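Local coordinates for protein imelysin (PDB 3OYV) that belongs to the helical imelysin family and probably takes part in bacterial iron uptake at the outer membrane, at residues 41-46 and 237-242; 58-63 and 232-237; 120-125 and 174-179. One frame throughout, in Å; residues are numbered along the deposited sequence. Where two conformers were deposited one is given.

Contact 1: residues 41-46 and 237-242; sequences NLYNAW and VVVPTY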
loop_
_atom_site.group_PDB
_atom_site.type_symbol
_atom_site.label_atom_id
_atom_site.label_comp_id
_atom_site.label_asym_id
_atom_site.label_seq_id
_atom_site.Cartn_x
_atom_site.Cartn_y
_atom_site.Cartn_z
ATOM N N ASN A 41 3.852 12.065 9.230
ATOM C CA ASN A 41 2.902 12.078 10.328
ATOM C C ASN A 41 2.502 10.655 10.730
ATOM O O ASN A 41 2.354 10.398 11.911
ATOM C CB ASN A 41 1.675 12.892 9.985
ATOM C CG ASN A 41 1.986 14.382 9.883
ATOM O OD1 ASN A 41 3.020 14.862 10.403
ATOM N ND2 ASN A 41 1.126 15.105 9.184
ATOM N N LEU A 42 2.363 9.774 9.745
ATOM C CA LEU A 42 2.039 8.344 10.024
ATOM C C LEU A 42 3.149 7.691 10.871
ATOM O O LEU A 42 2.897 7.047 11.887
ATOM C CB LEU A 42 1.879 7.608 8.698
ATOM C CG LEU A 42 1.586 6.104 8.766
ATOM C CD1 LEU A 42 0.408 5.769 9.712
ATOM C CD2 LEU A 42 1.307 5.642 7.349
ATOM N N TYR A 43 4.400 7.853 10.442
ATOM C CA TYR A 43 5.527 7.297 11.173
ATOM C C TYR A 43 5.591 7.901 12.603
ATOM O O TYR A 43 5.788 7.190 13.599
ATOM C CB TYR A 43 6.808 7.582 10.417
ATOM C CG TYR A 43 8.066 7.173 11.167
ATOM C CD1 TYR A 43 8.277 5.863 11.594
ATOM C CD2 TYR A 43 9.062 8.101 11.423
ATOM C CE1 TYR A 43 9.425 5.497 12.257
ATOM C CE2 TYR A 43 10.217 7.743 12.075
ATOM C CZ TYR A 43 10.426 6.443 12.476
ATOM O OH TYR A 43 11.582 6.100 13.145
ATOM N N ASN A 44 5.491 9.223 12.708
ATOM C CA ASN A 44 5.583 9.854 14.013
ATOM C C ASN A 44 4.460 9.450 14.965
ATOM O O ASN A 44 4.695 9.339 16.175
ATOM C CB ASN A 44 5.627 11.376 13.893
ATOM C CG ASN A 44 6.943 11.884 13.295
ATOM O OD1 ASN A 44 7.945 11.177 13.297
ATOM N ND2 ASN A 44 6.927 13.129 12.767
ATOM N N ALA A 45 3.277 9.151 14.421
ATOM C CA ALA A 45 2.148 8.743 15.265
ATOM C C ALA A 45 2.484 7.402 15.918
ATOM O O ALA A 45 2.209 7.181 17.087
ATOM C CB ALA A 45 0.902 8.602 14.458
ATOM N N TRP A 46 3.104 6.514 15.136
ATOM C CA TRP A 46 3.523 5.215 15.664
ATOM C C TRP A 46 4.736 5.290 16.557
ATOM O O TRP A 46 4.840 4.553 17.535
ATOM C CB TRP A 46 3.779 4.220 14.512
ATOM C CG TRP A 46 2.535 3.502 14.044
ATOM C CD1 TRP A 46 1.659 3.919 13.069
ATOM C CD2 TRP A 46 2.011 2.257 14.536
ATOM N NE1 TRP A 46 0.620 3.039 12.952
ATOM C CE2 TRP A 46 0.826 2.000 13.826
ATOM C CE3 TRP A 46 2.405 1.358 15.534
ATOM C CZ2 TRP A 46 0.067 0.840 14.036
ATOM C CZ3 TRP A 46 1.661 0.210 15.723
ATOM C CH2 TRP A 46 0.510 -0.034 15.009
ATOM N N VAL A 237 8.253 -5.185 12.431
ATOM C CA VAL A 237 7.483 -5.118 11.197
ATOM C C VAL A 237 6.874 -3.739 10.972
ATOM O O VAL A 237 7.202 -3.066 9.979
ATOM C CB VAL A 237 6.433 -6.245 11.089
ATOM C CG1 VAL A 237 5.633 -6.130 9.763
ATOM C CG2 VAL A 237 7.132 -7.618 11.167
ATOM N N VAL A 238 5.975 -3.322 11.860
ATOM C CA VAL A 238 5.172 -2.137 11.604
ATOM C C VAL A 238 6.041 -0.870 11.616
ATOM O O VAL A 238 6.064 -0.122 10.637
ATOM C CB VAL A 238 4.008 -1.999 12.599
ATOM C CG1 VAL A 238 3.256 -0.688 12.362
ATOM C CG2 VAL A 238 3.029 -3.182 12.463
ATOM N N VAL A 239 6.717 -0.595 12.734
ATOM C CA VAL A 239 7.447 0.687 12.844
ATOM C C VAL A 239 8.556 0.804 11.797
ATOM O O VAL A 239 8.668 1.846 11.150
ATOM C CB VAL A 239 7.867 0.975 14.283
ATOM C CG1 VAL A 239 8.661 2.293 14.338
ATOM C CG2 VAL A 239 6.648 1.067 15.221
ATOM N N PRO A 240 9.344 -0.269 11.592
ATOM C CA PRO A 240 10.360 -0.172 10.524
ATOM C C PRO A 240 9.806 0.036 9.137
ATOM O O PRO A 240 10.438 0.698 8.304
ATOM C CB PRO A 240 11.155 -1.470 10.678
ATOM C CG PRO A 240 11.001 -1.855 12.132
ATOM C CD PRO A 240 9.565 -1.460 12.438
ATOM N N THR A 241 8.660 -0.570 8.833
ATOM C CA THR A 241 8.048 -0.331 7.543
ATOM C C THR A 241 7.641 1.137 7.386
ATOM O O THR A 241 7.900 1.741 6.322
ATOM C CB THR A 241 6.839 -1.272 7.306
ATOM O OG1 THR A 241 7.311 -2.627 7.376
ATOM C CG2 THR A 241 6.192 -1.015 5.968
ATOM N N TYR A 242 7.049 1.718 8.427
ATOM C CA TYR A 242 6.670 3.116 8.336
ATOM C C TYR A 242 7.905 4.051 8.346
ATOM O O TYR A 242 7.864 5.113 7.727
ATOM C CB TYR A 242 5.681 3.487 9.403
ATOM C CG TYR A 242 4.314 2.883 9.241
ATOM C CD1 TYR A 242 3.715 2.762 7.997
ATOM C CD2 TYR A 242 3.584 2.519 10.356
ATOM C CE1 TYR A 242 2.411 2.230 7.861
ATOM C CE2 TYR A 242 2.299 2.030 10.241
ATOM C CZ TYR A 242 1.704 1.894 9.003
ATOM O OH TYR A 242 0.390 1.455 8.944
HETATM O O HOH W 1 -1.313 2.605 10.932
#
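Leu42 and Tyr242 meet because of their first torsions: CG of Leu42 stands anti to its backbone N (chi1 178°), and CG of Tyr242 stands anti to its carbonyl carbon (chi1 -69°). These put the two side chains together, and Leu42 CG lies over the centre of the Tyr242 ring, 4.0 Å from its centroid, a CH-pi contact, while Leu42 CD2 reaches Tyr242 CE1 at 3.6 Å. The same phenol meets the indole of Trp46 obliquely, planes 46° apart, with Trp46 NE1 3.3 Å from Tyr242 CE2. Val238 CG1 lies over the indole face that Tyr242 CE2 also approaches, 3.6 Å from the six-membered centroid and almost on the ring normal. The polar ends are joined through a water whose oxygen lies in the indole plane, accepts from Trp46 NE1 at 2.8 Å and stands 2.9 Å from Tyr242 OH. Tyr43 CE1 touches Val239 CG1 at 3.9 Å. The segments 41-46 and 237-242, on helices 21-47 and 223-261, run roughly antiparallel, with axes 9.4 Å apart at closest. Around this pair, Phe288 packs edge-to-face with Tyr242 and Tyr56 with Trp46, while Pro292 and helix 298-303 press on Leu42.

Contact 2: residues 58-63 and 232-237; sequences SLFKAH and QYVDAV
Phe60 and Lys61 meet Tyr233, Val234 and Asp235 in a helix-on-helix contact, apolar toward the interior and bridged by charges at its outer margin, where the short helix 56-62 lies against the long helix 223-261. The local axes approach to 9.9 Å and run roughly antiparallel, 149° between their directions.

Val234 faces both chemistries: CG1 lies against CD and CE of Lys61, while CG2 touches the foot of Lys61 and meets the Phe60 ring at its edge, near the ring plane, with Val234 CG2 3.6 Å from Phe60 CD2. Phe60 CE2 also nears Tyr233 CE2, at 4.3 Å, but the approach is oblique. On the outer flank the aliphatic part of Lys61 runs over Val234, with Lys61 CG 3.9 Å from Val234 CB. A bend at chi3 (-73°) then turns CE of Lys61, and NZ ends 2.8 Å from Asp235 OD1. This salt bridge uses the syn lone pair of OD1; the second oxygen, Asp235 OD2, stays 3.4 Å from Lys61 NZ. The Lys61 and Asp235 side chains cross at about a right angle. Lys61 also touches a crystal neighbour, so the lattice may influence its pose.

Inward, the Phe60 ring packs edge-to-face with Tyr68 and meets Phe290, while Cys74 of helix 71-102 and Val230 also touch it. Tyr233 reaches on to Ile78 and Ala135, tying in two further helices.

The long helix is not regular here: in the wider turn at 233-237, Tyr233 O accepts from Val237 N at 3.0 Å and probably also from Val238 N. The turn comes just ahead of Pro240, whose nitrogen has no hydrogen to give, and the two irregularities are consistent with one local distortion of the long helix in this all-helical imelysin fold.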
loop_
_atom_site.group_PDB
_atom_site.type_symbol
_atom_site.label_atom_id
_atom_site.label_comp_id
_atom_site.label_asym_id
_atom_site.label_seq_id
_atom_site.Cartn_x
_atom_site.Cartn_y
_atom_site.Cartn_z
ATOM N N SER A 58 3.722 2.208 21.518
ATOM C CA SER A 58 3.658 1.957 22.955
ATOM C C SER A 58 2.233 1.535 23.364
ATOM O O SER A 58 2.060 0.623 24.183
ATOM C CB SER A 58 4.117 3.180 23.738
ATOM O OG SER A 58 5.520 3.426 23.596
ATOM N N LEU A 59 1.226 2.200 22.808
ATOM C CA LEU A 59 -0.174 1.898 23.090
ATOM C C LEU A 59 -0.526 0.445 22.712
ATOM O O LEU A 59 -1.097 -0.304 23.515
ATOM C CB LEU A 59 -1.060 2.913 22.333
ATOM C CG LEU A 59 -2.569 2.810 22.465
ATOM C CD1 LEU A 59 -3.188 4.145 22.048
ATOM C CD2 LEU A 59 -3.162 1.701 21.652
ATOM N N PHE A 60 -0.170 0.053 21.499
ATOM C CA PHE A 60 -0.509 -1.262 21.012
ATOM C C PHE A 60 0.229 -2.350 21.783
ATOM O O PHE A 60 -0.362 -3.378 22.102
ATOM C CB PHE A 60 -0.231 -1.349 19.521
ATOM C CG PHE A 60 -0.985 -2.454 18.808
ATOM C CD1 PHE A 60 -2.368 -2.392 18.640
ATOM C CD2 PHE A 60 -0.312 -3.550 18.309
ATOM C CE1 PHE A 60 -3.047 -3.412 17.956
ATOM C CE2 PHE A 60 -0.978 -4.542 17.653
ATOM C CZ PHE A 60 -2.335 -4.488 17.458
ATOM N N LYS A 61 1.515 -2.147 22.061
ATOM C CA LYS A 61 2.266 -3.130 22.836
ATOM C C LYS A 61 1.798 -3.266 24.279
ATOM O O LYS A 61 1.942 -4.336 24.880
ATOM C CB LYS A 61 3.773 -2.821 22.835
ATOM C CG LYS A 61 4.350 -2.969 21.453
ATOM C CD LYS A 61 5.865 -2.727 21.399
ATOM C CE LYS A 61 6.202 -1.244 21.562
ATOM N NZ LYS A 61 7.671 -1.012 21.619
ATOM N N ALA A 62 1.292 -2.185 24.852
ATOM C CA ALA A 62 0.815 -2.222 26.237
ATOM C C ALA A 62 -0.558 -2.868 26.350
ATOM O O ALA A 62 -0.846 -3.549 27.333
ATOM C CB ALA A 62 0.757 -0.802 26.837
ATOM N N HIS A 63 -1.407 -2.606 25.364
ATOM C CA HIS A 63 -2.764 -3.104 25.274
ATOM C C HIS A 63 -3.470 -3.171 26.627
ATOM O O HIS A 63 -3.884 -4.237 27.086
ATOM C CB HIS A 63 -2.827 -4.421 24.493
ATOM C CG HIS A 63 -1.845 -5.467 24.937
ATOM N ND1 HIS A 63 -1.983 -6.172 26.116
ATOM C CD2 HIS A 63 -0.714 -5.934 24.345
ATOM C CE1 HIS A 63 -0.976 -7.023 26.229
ATOM N NE2 HIS A 63 -0.182 -6.887 25.181
ATOM N N GLN A 232 7.200 -7.915 19.037
ATOM C CA GLN A 232 8.027 -8.150 17.845
ATOM C C GLN A 232 7.387 -7.602 16.575
ATOM O O GLN A 232 8.055 -7.023 15.706
ATOM C CB GLN A 232 8.391 -9.628 17.674
ATOM C CG GLN A 232 9.156 -10.022 16.447
ATOM C CD GLN A 232 10.553 -9.494 16.378
ATOM O OE1 GLN A 232 11.118 -8.996 17.357
ATOM N NE2 GLN A 232 11.147 -9.640 15.221
ATOM N N TYR A 233 6.079 -7.824 16.444
ATOM C CA TYR A 233 5.347 -7.338 15.278
ATOM C C TYR A 233 5.449 -5.823 15.147
ATOM O O TYR A 233 5.730 -5.276 14.088
ATOM C CB TYR A 233 3.904 -7.783 15.406
ATOM C CG TYR A 233 2.878 -7.218 14.453
ATOM C CD1 TYR A 233 2.606 -7.801 13.229
ATOM C CD2 TYR A 233 2.124 -6.122 14.843
ATOM C CE1 TYR A 233 1.620 -7.283 12.384
ATOM C CE2 TYR A 233 1.105 -5.617 14.047
ATOM C CZ TYR A 233 0.856 -6.223 12.827
ATOM O OH TYR A 233 -0.179 -5.751 12.047
ATOM N N VAL A 234 5.245 -5.140 16.251
ATOM C CA VAL A 234 5.299 -3.671 16.236
ATOM C C VAL A 234 6.729 -3.199 15.984
ATOM O O VAL A 234 6.973 -2.334 15.121
ATOM C CB VAL A 234 4.760 -3.088 17.546
ATOM C CG1 VAL A 234 5.061 -1.583 17.676
ATOM C CG2 VAL A 234 3.231 -3.363 17.689
ATOM N N ASP A 235 7.692 -3.765 16.702
ATOM C CA ASP A 235 9.055 -3.225 16.685
ATOM C C ASP A 235 9.855 -3.632 15.467
ATOM O O ASP A 235 10.744 -2.873 15.084
ATOM C CB ASP A 235 9.819 -3.629 17.977
ATOM C CG ASP A 235 9.333 -2.923 19.222
ATOM O OD1 ASP A 235 8.625 -1.910 19.094
ATOM O OD2 ASP A 235 9.694 -3.408 20.323
ATOM N N ALA A 236 9.578 -4.809 14.873
ATOM C CA ALA A 236 10.305 -5.330 13.730
ATOM C C ALA A 236 9.574 -5.199 12.404
ATOM O O ALA A 236 10.200 -5.148 11.360
ATOM C CB ALA A 236 10.736 -6.797 13.975
ATOM N N VAL A 237 8.253 -5.185 12.431
ATOM C CA VAL A 237 7.483 -5.118 11.197
ATOM C C VAL A 237 6.874 -3.739 10.972
ATOM O O VAL A 237 7.202 -3.066 9.979
ATOM C CB VAL A 237 6.433 -6.245 11.089
ATOM C CG1 VAL A 237 5.633 -6.130 9.763
ATOM C CG2 VAL A 237 7.132 -7.618 11.167
#

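Contact 3: residues 120-125 and 174-179; sequences HSRDDY and AIQDIP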
loop_
_atom_site.group_PDB
_atom_site.type_symbol
_atom_site.label_atom_id
_atom_site.label_comp_id
_atom_site.label_asym_id
_atom_site.label_seq_id
_atom_site.Cartn_x
_atom_site.Cartn_y
_atom_site.Cartn_z
ATOM N N HIS A 120 2.646 -1.920 -12.924
ATOM C CA HIS A 120 3.158 -2.349 -11.622
ATOM C C HIS A 120 2.143 -3.163 -10.809
ATOM O O HIS A 120 2.408 -3.544 -9.669
ATOM C CB HIS A 120 3.623 -1.054 -10.909
ATOM C CG HIS A 120 4.048 -1.228 -9.493
ATOM N ND1 HIS A 120 5.199 -1.901 -9.142
ATOM C CD2 HIS A 120 3.506 -0.770 -8.349
ATOM C CE1 HIS A 120 5.313 -1.890 -7.822
ATOM N NE2 HIS A 120 4.308 -1.186 -7.320
ATOM N N SER A 121 0.953 -3.419 -11.350
ATOM C CA SER A 121 -0.110 -4.066 -10.557
ATOM C C SER A 121 0.327 -5.414 -9.976
ATOM O O SER A 121 0.079 -5.679 -8.816
ATOM C CB SER A 121 -1.429 -4.229 -11.357
ATOM O OG SER A 121 -1.305 -5.089 -12.452
ATOM N N ARG A 122 0.930 -6.281 -10.793
ATOM C CA ARG A 122 1.368 -7.573 -10.269
ATOM C C ARG A 122 2.265 -7.406 -9.041
ATOM O O ARG A 122 2.079 -8.054 -8.034
ATOM C CB ARG A 122 2.107 -8.384 -11.338
ATOM C CG ARG A 122 1.189 -8.987 -12.391
ATOM C CD ARG A 122 1.924 -9.424 -13.653
ATOM N NE ARG A 122 2.963 -10.420 -13.358
ATOM C CZ ARG A 122 4.251 -10.170 -13.163
ATOM N NH1 ARG A 122 4.755 -8.954 -13.282
ATOM N NH2 ARG A 122 5.080 -11.176 -12.841
ATOM N N ASP A 123 3.273 -6.549 -9.173
ATOM C CA ASP A 123 4.239 -6.387 -8.111
ATOM C C ASP A 123 3.618 -5.727 -6.880
ATOM O O ASP A 123 3.916 -6.101 -5.756
ATOM C CB ASP A 123 5.463 -5.620 -8.621
ATOM C CG ASP A 123 6.354 -6.435 -9.545
ATOM O OD1 ASP A 123 6.236 -7.676 -9.555
ATOM O OD2 ASP A 123 7.183 -5.794 -10.238
ATOM N N ASP A 124 2.732 -4.750 -7.104
ATOM C CA ASP A 124 1.973 -4.101 -6.053
ATOM C C ASP A 124 1.218 -5.153 -5.239
ATOM O O ASP A 124 1.369 -5.265 -4.019
ATOM C CB ASP A 124 1.047 -3.106 -6.763
ATOM C CG ASP A 124 0.043 -2.409 -5.868
ATOM O OD1 ASP A 124 -0.052 -2.633 -4.649
ATOM O OD2 ASP A 124 -0.703 -1.552 -6.430
ATOM N N TYR A 125 0.406 -5.947 -5.929
ATOM C CA TYR A 125 -0.492 -6.862 -5.226
ATOM C C TYR A 125 0.305 -7.974 -4.545
ATOM O O TYR A 125 -0.075 -8.441 -3.467
ATOM C CB TYR A 125 -1.568 -7.454 -6.144
ATOM C CG TYR A 125 -2.343 -6.473 -7.020
ATOM C CD1 TYR A 125 -2.378 -5.092 -6.761
ATOM C CD2 TYR A 125 -3.027 -6.950 -8.131
ATOM C CE1 TYR A 125 -3.036 -4.221 -7.622
ATOM C CE2 TYR A 125 -3.687 -6.094 -8.977
ATOM C CZ TYR A 125 -3.703 -4.729 -8.724
ATOM O OH TYR A 125 -4.346 -3.910 -9.647
ATOM N N ALA A 174 0.855 -17.018 -7.394
ATOM C CA ALA A 174 -0.247 -16.942 -8.376
ATOM C C ALA A 174 -0.355 -15.537 -8.997
ATOM O O ALA A 174 -0.548 -15.395 -10.206
ATOM C CB ALA A 174 -1.558 -17.325 -7.749
ATOM N N ILE A 175 -0.162 -14.497 -8.187
ATOM C CA ILE A 175 -0.211 -13.129 -8.736
ATOM C C ILE A 175 0.965 -12.926 -9.685
ATOM O O ILE A 175 0.812 -12.384 -10.785
ATOM C CB ILE A 175 -0.229 -12.103 -7.617
ATOM C CG1 ILE A 175 -1.520 -12.214 -6.790
ATOM C CG2 ILE A 175 -0.073 -10.671 -8.223
ATOM C CD1 ILE A 175 -1.439 -11.541 -5.414
ATOM N N GLN A 176 2.156 -13.372 -9.293
ATOM C CA GLN A 176 3.315 -13.249 -10.173
ATOM C C GLN A 176 3.183 -14.025 -11.479
ATOM O O GLN A 176 3.757 -13.629 -12.482
ATOM C CB GLN A 176 4.603 -13.671 -9.442
ATOM C CG GLN A 176 5.019 -12.656 -8.376
ATOM C CD GLN A 176 5.589 -11.415 -8.992
ATOM O OE1 GLN A 176 6.560 -11.471 -9.753
ATOM N NE2 GLN A 176 4.952 -10.276 -8.736
ATOM N N ASP A 177 2.428 -15.111 -11.428
ATOM C CA ASP A 177 2.212 -15.909 -12.623
ATOM C C ASP A 177 1.357 -15.224 -13.675
ATOM O O ASP A 177 1.456 -15.601 -14.878
ATOM C CB ASP A 177 1.619 -17.282 -12.283
ATOM C CG ASP A 177 2.679 -18.268 -11.826
ATOM O OD1 ASP A 177 3.866 -18.026 -12.088
ATOM O OD2 ASP A 177 2.313 -19.290 -11.215
ATOM N N ILE A 178 0.548 -14.236 -13.261
ATOM C CA ILE A 178 -0.255 -13.508 -14.241
ATOM C C ILE A 178 0.719 -12.947 -15.258
ATOM O O ILE A 178 1.744 -12.369 -14.894
ATOM C CB ILE A 178 -1.056 -12.363 -13.595
ATOM C CG1 ILE A 178 -2.080 -12.876 -12.577
ATOM C CG2 ILE A 178 -1.736 -11.506 -14.704
ATOM C CD1 ILE A 178 -2.778 -11.795 -11.719
ATOM N N PRO A 179 0.444 -13.115 -16.573
ATOM C CA PRO A 179 1.391 -12.545 -17.521
ATOM C C PRO A 179 1.487 -11.011 -17.380
ATOM O O PRO A 179 0.478 -10.329 -17.192
ATOM C CB PRO A 179 0.826 -12.962 -18.909
ATOM C CG PRO A 179 -0.013 -14.146 -18.620
ATOM C CD PRO A 179 -0.591 -13.934 -17.237
HETATM O O HOH W 2 7.271 -9.103 -11.691
#
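Gln176 O is gripped by two N-H groups of Arg122. The NH2 bond is the sound one, 2.8 Å to Gln176 O and 168° at the hydrogen, in the carbonyl plane on a lone pair and in the guanidinium plane. The second bond is weak, Arg122 NE to Gln176 O at 3.4 Å, and NE also makes a weak 2.8 Å bond to Ile178 O. A bend at chi3 (59°) brings NE to these carbonyls. The guanidinium sits at the carboxyl end of helix 158-177, where its positive charge would probably suit the helix dipole, and Arg122 belongs to the first turn of helix 121-137, so the contact joins a beginning and an end within the imelysin helical fold. An alanine in place of Arg122 would probably leave Gln176 O and Ile178 O without these donors, and Gln180 OE1 without its bond from NH1.

In the other direction Gln176 NE2 gives a bond of 3.0 Å to Asp123 OD1, nearly along the C-O axis, with amide and carboxylate planes 13° apart. NE2 is also bonded to Thr126 OG1. A water links the three side chains, donating to Asp123 OD1 at 2.8 Å and to Gln176 OE1 while accepting from Arg122 NH1. On the apolar flank, Ile175 CG2 lies 3.4 Å from Arg122 O and 4.1 Å from Tyr125 CB, and Val89 of helix 71-102 touches Ile175 and Tyr125.

How the contacts relate
Contacts 1 and 2 are neighbours on helix 223-261, sharing Val237, with centres 11 Å apart; their other partners, helices 21-47 and 56-62, follow each other in the chain. Contact 3 joins a different pair of helices, its centre 26 Å from that of contact 1 and across the middle of the molecule from it. Chemistry follows position. Contact 1 is largely buried and aromatic, with no direct hydrogen bond between its segments, just a bridging water. Contact 2 has a buried aromatic side but a salt bridge at its more exposed margin. Contact 3, only partly buried, combines an arginine bonded to backbone carbonyls at a helix end with a side-chain amide-carboxylate bond and a bridging water.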